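Local coordinates for protein nicastrin (Dictyostelium purpureum, PDB 4R12) that probably serves as an essential, putatively substrate-recruiting subunit of gamma-secretase, the complex that cleaves membrane proteins such as Notch receptors within the bilayer, at residues Ile50-Asp53 / Glu54-Asn57; Asn78-Ser81 / Val82-His86; Asp132-Tyr136 / Phe137-Phe141. All coordinates share one frame; numbering follows the deposited sequence.

Interaction 1 of 3, residues Ile50-Asp53 / Glu54-Asn57; sequences IDDD and ESYN. With NAG (2-acetamido-2-deoxy-beta-D-glucopyranose), chain C.
Ile-50 comes in at the edge of the Tyr-56 ring, near its plane, with CG2 3.8 Å from CD2 of the tyrosine. Over one face of that ring, toward the rim, sits the acetamido methyl C8 of the N-acetylglucosamine (NAG) of chain C, while Asn-57 OD1 lies at the edge in the ring plane. The phenol reaches on to Ser-81 O, a bond to the neighbouring helix 79-83.

The sugar is held by a second flat group, the carboxylate of Asp-53, which uses both oxygens: OD1 accepts from NAG N2 at 3.2 Å and OD2 from NAG O3 at 2.6 Å. OD1 is also bonded to Tyr-76 OH.

One residue earlier the chain turns into helix 53-57, with Asp-52 as its N-cap. A chi1 of 50° swings the carboxylate back over its own backbone, and OD1 meets Ser-55 N at 2.7 Å in a nearly straight bond of 167°. The first helical bond runs from Tyr-56 N to Asp-52 O, 2.9 Å. Ser-55 OG ties in the residue before the cap, accepting from Asp-51 N at 3.0 Å; its single proton may go to either Asp-52 OD1 or Asp-52 O.

Four acidic residues in a row probably raise the local negative charge, with Asp-52 OD2 and Glu-54 OE1 4.6 Å apart. Asp-51 is offset by its salt bridge to Arg-162, the helix N-terminus probably steadies the negative charge of Asp-52, and Asp-53 spends its carboxylate on hydroxyl and amide donors, so the sugar is held by two hydrogen bonds to one carboxylate.

Interaction 2 of 3, residues Asn78-Ser81 / Val82-His86; sequences NSTS and VLNLH. With NAG (2-acetamido-2-deoxy-beta-D-glucopyranose), chain B.
Asn-78, whose backbone O receives Val-82 N at 3.0 Å, gives the two ends of one side-chain amide different jobs. Its ND2 is covalently joined to C1 of the N-acetylglucosamine (NAG) of chain B, and its OD1 caps the helix, Asn-78 being the N-cap residue, and accepts from Ser-81 N at 2.9 Å. With chi1 at 71° the amide folds back over the first turn, and the Ser-81 bond is close to straight, 164°. The linkage and the cap together should restrict rotation of the amide, and the sugar gains a further hold through a hydrogen bond to Asn-75 O.

Past the cap, the helical bond from Leu-83 N to Ser-79 O is sound at 2.8 Å, but the next rung, Asn-84 N to Thr-80 O, is weak at 3.3 Å. The side chains of Thr-80 and Asn-84 lie alongside each other there, CG2 to ND2 3.9 Å. Leu-85 bends its CG to 3.4 Å from Ser-81 O and is the centre of an inverse gamma turn in the loop that follows. On the first turn, Val-82 rests CG2 against Asn-78 O, and Ser-81 OG is bonded to Tyr-76 O.

This is a short, asparagine-capped helix with an N-glycosylation sequon, Asn-Ser-Thr, at its start, connecting the parallel neighbouring strands 67-72 and 90-96 of the nicastrin small lobe.

Interaction 3 of 3, residues Asp132-Tyr136 / Phe137-Phe141; sequences DGFTY and FSFPF
Phe-134 and Phe-139 make the tight half of this contact: CE1 of Phe-134 comes within 3.3 Å of Phe-139 CZ. The two side chains cross at about a right angle, ring planes at 81° and centroids 5.4 Å apart, and the atom of Phe-134 lies at the edge of the Phe-139 ring, near its plane. Phe-134 gets there with CG anti to the backbone N, chi1 -162°, which turns the ring inward to an aromatic cluster with Phe-77 and Phe-226.

Phe-137 sits on the partly exposed side and packs mostly against backbone. Its ring edge faces carbonyl oxygens, with CD1 3.4 Å from Gly-133 O and 3.5 Å from Phe-134 O, and it touches the Phe-134 ring more loosely, CD1 to CD1 4.2 Å. Putting an alanine here would probably uncover those carbonyls and open a gap between the 3-10 turn and Leu-83, against which the ring also lies. Farther out, the packing gives way to solvent: Ser-138 is exposed, its OG hydrogen-bonded to Lys-26 NZ.

Polar bonds set the turn at 132-136. Asp-132 OD1 accepts from Phe-134 N at 3.0 Å, forming an Asx turn in which the N-H meets OD1 from above the carboxylate plane, while OD2 is hydrogen-bonded to Ser-79 OG. Tyr-136 N bonds Gly-133 O at 3.0 Å. Gly-133 has a positive phi of 62°, which suits glycine. Closing the turn, Phe-137 N to Phe-134 O is weak at 3.5 Å.

Gly-133 O thus meets a backbone N-H, and Phe-134 O a weakly bonded one, besides the C-H rim of Phe-137, whose slightly positive hydrogens probably add a modest electrostatic attraction to the van der Waals contact of the ring with the backbone.

Overall arrangement
The three contacts follow one another along the chain within the nicastrin small lobe and form a row with interaction 2 in the middle. Its centre lies about 12 Å from that of interaction 1 and about 10 Å from that of interaction 3, whereas 1 and 3 stay about 10 Å apart at their nearest atoms. Helix 53-57 joins helix 79-83 through Tyr-56, which packs on Asn-84 and Leu-85; on the other flank, Ser-79 OG bonds Asp-132 OD2 and Phe-134 packs on Ser-79 and Val-82. Thus two short helices and the 132-141 segment make one continuous patch, and the glycan rooted at Asn-78 extends across to Asp-53.

Interaction 1 of 3, residues Ile50-Asp53 / Glu54-Asn57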
loop_
_atom_site.group_PDB
_atom_site.type_symbol
_atom_site.label_atom_id
_atom_site.label_comp_id
_atom_site.label_asym_id
_atom_site.label_seq_id
_atom_site.Cartn_x
_atom_site.Cartn_y
_atom_site.Cartn_z
ATOM N N ILE A 50 20.593 -18.459 14.021
ATOM C CA ILE A 50 19.625 -18.774 15.055
ATOM C C ILE A 50 18.397 -19.396 14.395
ATOM O O ILE A 50 17.683 -18.721 13.660
ATOM C CB ILE A 50 19.215 -17.534 15.856
ATOM C CG1 ILE A 50 20.414 -16.983 16.639
ATOM C CG2 ILE A 50 18.077 -17.865 16.808
ATOM C CD1 ILE A 50 20.055 -15.822 17.536
ATOM N N ASP A 51 18.171 -20.686 14.645
ATOM C CA ASP A 51 17.046 -21.411 14.042
ATOM C C ASP A 51 16.331 -22.303 15.063
ATOM O O ASP A 51 15.399 -23.031 14.726
ATOM C CB ASP A 51 17.524 -22.247 12.845
ATOM C CG ASP A 51 18.462 -23.382 13.246
ATOM O OD1 ASP A 51 18.921 -23.421 14.408
ATOM O OD2 ASP A 51 18.754 -24.238 12.384
ATOM N N ASP A 52 16.783 -22.242 16.309
ATOM C CA ASP A 52 16.129 -22.945 17.411
ATOM C C ASP A 52 16.513 -22.312 18.745
ATOM O O ASP A 52 17.400 -21.457 18.799
ATOM C CB ASP A 52 16.473 -24.441 17.408
ATOM C CG ASP A 52 17.970 -24.715 17.313
ATOM O OD1 ASP A 52 18.773 -23.957 17.894
ATOM O OD2 ASP A 52 18.346 -25.708 16.654
ATOM N N ASP A 53 15.837 -22.736 19.811
ATOM C CA ASP A 53 16.073 -22.189 21.140
ATOM C C ASP A 53 17.524 -22.396 21.552
ATOM O O ASP A 53 18.107 -21.562 22.255
ATOM C CB ASP A 53 15.129 -22.829 22.163
ATOM C CG ASP A 53 13.774 -22.151 22.213
ATOM O OD1 ASP A 53 13.515 -21.279 21.355
ATOM O OD2 ASP A 53 12.964 -22.485 23.108
ATOM N N GLU A 54 18.106 -23.502 21.093
ATOM C CA GLU A 54 19.481 -23.832 21.439
ATOM C C GLU A 54 20.448 -22.806 20.885
ATOM O O GLU A 54 21.267 -22.267 21.624
ATOM C CB GLU A 54 19.866 -25.226 20.934
ATOM C CG GLU A 54 21.354 -25.536 21.140
ATOM C CD GLU A 54 21.763 -26.923 20.659
ATOM O OE1 GLU A 54 21.615 -27.217 19.452
ATOM O OE2 GLU A 54 22.248 -27.717 21.494
ATOM N N SER A 55 20.367 -22.547 19.582
ATOM C CA SER A 55 21.278 -21.600 18.950
ATOM C C SER A 55 20.967 -20.183 19.412
ATOM O O SER A 55 21.858 -19.332 19.468
ATOM C CB SER A 55 21.214 -21.705 17.420
ATOM O OG SER A 55 19.885 -21.625 16.935
ATOM N N TYR A 56 19.708 -19.934 19.760
ATOM C CA TYR A 56 19.330 -18.652 20.339
ATOM C C TYR A 56 20.099 -18.421 21.651
ATOM O O TYR A 56 20.814 -17.429 21.795
ATOM C CB TYR A 56 17.819 -18.569 20.584
ATOM C CG TYR A 56 17.392 -17.192 21.038
ATOM C CD1 TYR A 56 17.417 -16.846 22.381
ATOM C CD2 TYR A 56 17.002 -16.227 20.120
ATOM C CE1 TYR A 56 17.057 -15.590 22.798
ATOM C CE2 TYR A 56 16.637 -14.961 20.531
ATOM C CZ TYR A 56 16.671 -14.648 21.872
ATOM O OH TYR A 56 16.308 -13.396 22.301
ATOM N N ASN A 57 19.954 -19.348 22.594
ATOM C CA ASN A 57 20.636 -19.243 23.885
ATOM C C ASN A 57 22.159 -19.248 23.774
ATOM O O ASN A 57 22.843 -18.569 24.539
ATOM C CB ASN A 57 20.198 -20.376 24.807
ATOM C CG ASN A 57 18.757 -20.246 25.244
ATOM O OD1 ASN A 57 18.246 -19.137 25.432
ATOM N ND2 ASN A 57 18.088 -21.381 25.412
HETATM C C1 NAG C . 9.249 -18.740 21.443
HETATM C C2 NAG C . 10.035 -19.388 22.577
HETATM C C3 NAG C . 9.857 -20.877 22.475
HETATM C C4 NAG C . 8.417 -21.292 22.529
HETATM C C5 NAG C . 7.652 -20.517 21.491
HETATM C C6 NAG C . 6.186 -20.760 21.749
HETATM C C7 NAG C . 12.053 -18.215 23.221
HETATM C C8 NAG C . 13.519 -18.138 23.050
HETATM N N2 NAG C . 11.450 -19.166 22.530
HETATM O O3 NAG C . 10.541 -21.552 23.513
HETATM O O4 NAG C . 8.411 -22.639 22.109
HETATM O O5 NAG C . 7.911 -19.135 21.582
HETATM O O6 NAG C . 5.803 -20.025 22.895
HETATM O O7 NAG C . 11.457 -17.457 23.925
#

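Interaction 2 of 3, residues Asn78-Ser81 / Val82-His86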
loop_
_atom_site.group_PDB
_atom_site.type_symbol
_atom_site.label_atom_id
_atom_site.label_comp_id
_atom_site.label_asym_id
_atom_site.label_seq_id
_atom_site.Cartn_x
_atom_site.Cartn_y
_atom_site.Cartn_z
ATOM N N ASN A 78 11.326 -11.161 15.597
ATOM C CA ASN A 78 10.293 -10.376 16.255
ATOM C C ASN A 78 10.935 -9.462 17.333
ATOM O O ASN A 78 12.051 -9.668 17.648
ATOM C CB ASN A 78 9.157 -11.255 16.801
ATOM C CG ASN A 78 9.554 -12.082 18.010
ATOM O OD1 ASN A 78 10.336 -11.649 18.800
ATOM N ND2 ASN A 78 8.979 -13.273 18.161
ATOM N N SER A 79 10.238 -8.453 17.838
ATOM C CA SER A 79 10.853 -7.476 18.741
ATOM C C SER A 79 11.518 -8.144 19.936
ATOM O O SER A 79 12.694 -7.918 20.196
ATOM C CB SER A 79 9.827 -6.441 19.222
ATOM O OG SER A 79 8.681 -7.065 19.774
ATOM N N THR A 80 10.770 -8.984 20.641
ATOM C CA THR A 80 11.259 -9.585 21.879
ATOM C C THR A 80 12.536 -10.374 21.671
ATOM O O THR A 80 13.505 -10.240 22.425
ATOM C CB THR A 80 10.196 -10.512 22.491
ATOM O OG1 THR A 80 9.177 -9.711 23.098
ATOM C CG2 THR A 80 10.813 -11.411 23.548
ATOM N N SER A 81 12.527 -11.180 20.619
ATOM C CA SER A 81 13.610 -12.088 20.309
ATOM C C SER A 81 14.869 -11.353 19.837
ATOM O O SER A 81 15.985 -11.698 20.234
ATOM C CB SER A 81 13.131 -13.091 19.245
ATOM O OG SER A 81 14.208 -13.807 18.684
ATOM N N VAL A 82 14.692 -10.338 18.998
ATOM C CA VAL A 82 15.833 -9.605 18.462
ATOM C C VAL A 82 16.395 -8.620 19.497
ATOM O O VAL A 82 17.608 -8.502 19.650
ATOM C CB VAL A 82 15.468 -8.851 17.158
ATOM C CG1 VAL A 82 16.567 -7.883 16.764
ATOM C CG2 VAL A 82 15.201 -9.844 16.011
ATOM N N LEU A 83 15.520 -7.936 20.227
ATOM C CA LEU A 83 15.996 -6.926 21.169
ATOM C C LEU A 83 16.753 -7.556 22.335
ATOM O O LEU A 83 17.540 -6.880 22.985
ATOM C CB LEU A 83 14.840 -6.061 21.686
ATOM C CG LEU A 83 14.211 -5.117 20.648
ATOM C CD1 LEU A 83 13.506 -3.948 21.289
ATOM C CD2 LEU A 83 15.257 -4.617 19.665
ATOM N N ASN A 84 16.531 -8.844 22.583
ATOM C CA ASN A 84 17.228 -9.559 23.654
ATOM C C ASN A 84 18.630 -10.005 23.293
ATOM O O ASN A 84 19.389 -10.447 24.155
ATOM C CB ASN A 84 16.435 -10.785 24.078
ATOM C CG ASN A 84 15.457 -10.478 25.152
ATOM O OD1 ASN A 84 15.700 -9.600 25.987
ATOM N ND2 ASN A 84 14.335 -11.189 25.155
ATOM N N LEU A 85 18.971 -9.907 22.015
ATOM C CA LEU A 85 20.297 -10.276 21.568
ATOM C C LEU A 85 21.311 -9.253 22.055
ATOM O O LEU A 85 21.783 -8.432 21.281
ATOM C CB LEU A 85 20.335 -10.394 20.049
ATOM C CG LEU A 85 19.321 -11.401 19.505
ATOM C CD1 LEU A 85 19.382 -11.483 17.985
ATOM C CD2 LEU A 85 19.547 -12.767 20.141
ATOM N N HIS A 86 21.616 -9.297 23.349
ATOM C CA HIS A 86 22.714 -8.514 23.918
ATOM C C HIS A 86 23.972 -9.384 23.960
ATOM O O HIS A 86 23.941 -10.500 24.477
ATOM C CB HIS A 86 22.381 -8.005 25.330
ATOM C CG HIS A 86 20.952 -7.581 25.514
ATOM N ND1 HIS A 86 20.405 -6.485 24.879
ATOM C CD2 HIS A 86 19.966 -8.094 26.291
ATOM C CE1 HIS A 86 19.143 -6.345 25.251
ATOM N NE2 HIS A 86 18.848 -7.312 26.102
HETATM C C1 NAG B . 8.791 -13.977 19.082
HETATM C C2 NAG B . 7.588 -14.618 19.750
HETATM C C3 NAG B . 7.964 -15.602 20.822
HETATM C C4 NAG B . 8.958 -16.615 20.351
HETATM C C5 NAG B . 10.148 -15.867 19.749
HETATM C C6 NAG B . 11.218 -16.753 19.161
HETATM C C7 NAG B . 5.884 -12.975 19.647
HETATM C C8 NAG B . 5.285 -11.767 20.288
HETATM N N2 NAG B . 6.766 -13.633 20.343
HETATM O O3 NAG B . 6.779 -16.237 21.249
HETATM O O4 NAG B . 9.327 -17.312 21.507
HETATM O O5 NAG B . 9.735 -14.956 18.750
HETATM O O6 NAG B . 10.732 -17.892 18.513
HETATM O O7 NAG B . 5.562 -13.299 18.549
#

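Interaction 3 of 3, residues Asp132-Tyr136 / Phe137-Phe141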
loop_
_atom_site.group_PDB
_atom_site.type_symbol
_atom_site.label_atom_id
_atom_site.label_comp_id
_atom_site.label_asym_id
_atom_site.label_seq_id
_atom_site.Cartn_x
_atom_site.Cartn_y
_atom_site.Cartn_z
ATOM N N ASP A 132 3.407 -6.133 17.616
ATOM C CA ASP A 132 4.489 -5.807 18.546
ATOM C C ASP A 132 5.239 -4.524 18.150
ATOM O O ASP A 132 6.211 -4.137 18.805
ATOM C CB ASP A 132 5.449 -7.001 18.694
ATOM C CG ASP A 132 6.413 -7.170 17.516
ATOM O OD1 ASP A 132 6.287 -6.481 16.477
ATOM O OD2 ASP A 132 7.309 -8.030 17.640
ATOM N N GLY A 133 4.777 -3.861 17.086
ATOM C CA GLY A 133 5.335 -2.575 16.698
ATOM C C GLY A 133 6.811 -2.572 16.312
ATOM O O GLY A 133 7.440 -1.529 16.258
ATOM N N PHE A 134 7.345 -3.747 16.025
ATOM C CA PHE A 134 8.746 -3.934 15.664
ATOM C C PHE A 134 9.251 -3.002 14.543
ATOM O O PHE A 134 10.423 -2.612 14.532
ATOM C CB PHE A 134 8.942 -5.388 15.257
ATOM C CG PHE A 134 10.362 -5.855 15.277
ATOM C CD1 PHE A 134 11.293 -5.281 16.111
ATOM C CD2 PHE A 134 10.754 -6.895 14.447
ATOM C CE1 PHE A 134 12.599 -5.738 16.137
ATOM C CE2 PHE A 134 12.053 -7.353 14.465
ATOM C CZ PHE A 134 12.977 -6.768 15.308
ATOM N N THR A 135 8.378 -2.659 13.599
ATOM C CA THR A 135 8.782 -1.794 12.489
ATOM C C THR A 135 9.251 -0.421 12.973
ATOM O O THR A 135 10.168 0.169 12.392
ATOM C CB THR A 135 7.628 -1.617 11.467
ATOM O OG1 THR A 135 7.385 -2.873 10.833
ATOM C CG2 THR A 135 7.995 -0.600 10.388
ATOM N N TYR A 136 8.659 0.060 14.067
ATOM C CA TYR A 136 8.898 1.426 14.527
ATOM C C TYR A 136 9.997 1.541 15.565
ATOM O O TYR A 136 9.951 2.400 16.420
ATOM C CB TYR A 136 7.590 2.016 15.065
ATOM C CG TYR A 136 6.518 1.897 14.021
ATOM C CD1 TYR A 136 6.612 2.615 12.835
ATOM C CD2 TYR A 136 5.436 1.036 14.187
ATOM C CE1 TYR A 136 5.662 2.500 11.851
ATOM C CE2 TYR A 136 4.473 0.915 13.202
ATOM C CZ TYR A 136 4.595 1.652 12.032
ATOM O OH TYR A 136 3.654 1.554 11.025
ATOM N N PHE A 137 10.997 0.676 15.473
ATOM C CA PHE A 137 12.206 0.801 16.284
ATOM C C PHE A 137 13.359 1.315 15.432
ATOM O O PHE A 137 13.376 1.126 14.211
ATOM C CB PHE A 137 12.570 -0.537 16.913
ATOM C CG PHE A 137 11.694 -0.914 18.068
ATOM C CD1 PHE A 137 10.456 -1.501 17.854
ATOM C CD2 PHE A 137 12.101 -0.658 19.375
ATOM C CE1 PHE A 137 9.634 -1.837 18.935
ATOM C CE2 PHE A 137 11.291 -0.995 20.455
ATOM C CZ PHE A 137 10.059 -1.586 20.235
ATOM N N SER A 138 14.326 1.957 16.075
ATOM C CA SER A 138 15.481 2.502 15.381
ATOM C C SER A 138 16.697 1.597 15.528
ATOM O O SER A 138 17.270 1.484 16.611
ATOM C CB SER A 138 15.814 3.906 15.902
ATOM O OG SER A 138 16.927 4.433 15.203
ATOM N N PHE A 139 17.087 0.957 14.432
ATOM C CA PHE A 139 18.203 0.015 14.434
ATOM C C PHE A 139 19.478 0.675 13.911
ATOM O O PHE A 139 19.461 1.276 12.838
ATOM C CB PHE A 139 17.873 -1.215 13.574
ATOM C CG PHE A 139 16.648 -1.953 14.019
ATOM C CD1 PHE A 139 15.392 -1.595 13.545
ATOM C CD2 PHE A 139 16.747 -3.001 14.915
ATOM C CE1 PHE A 139 14.257 -2.268 13.961
ATOM C CE2 PHE A 139 15.614 -3.685 15.329
ATOM C CZ PHE A 139 14.375 -3.318 14.852
ATOM N N PRO A 140 20.586 0.567 14.670
ATOM C CA PRO A 140 21.887 1.120 14.271
ATOM C C PRO A 140 22.730 0.173 13.408
ATOM O O PRO A 140 23.920 0.444 13.164
ATOM C CB PRO A 140 22.577 1.374 15.615
ATOM C CG PRO A 140 22.041 0.292 16.487
ATOM C CD PRO A 140 20.595 0.101 16.069
ATOM N N PHE A 141 22.128 -0.924 12.964
ATOM C CA PHE A 141 22.798 -1.900 12.116
ATOM C C PHE A 141 21.833 -2.288 11.006
ATOM O O PHE A 141 20.621 -2.146 11.178
ATOM C CB PHE A 141 23.234 -3.136 12.921
ATOM C CG PHE A 141 22.127 -3.771 13.731
ATOM C CD1 PHE A 141 21.197 -4.620 13.134
ATOM C CD2 PHE A 141 22.026 -3.538 15.095
ATOM C CE1 PHE A 141 20.188 -5.201 13.888
ATOM C CE2 PHE A 141 21.023 -4.126 15.850
ATOM C CZ PHE A 141 20.104 -4.956 15.248
#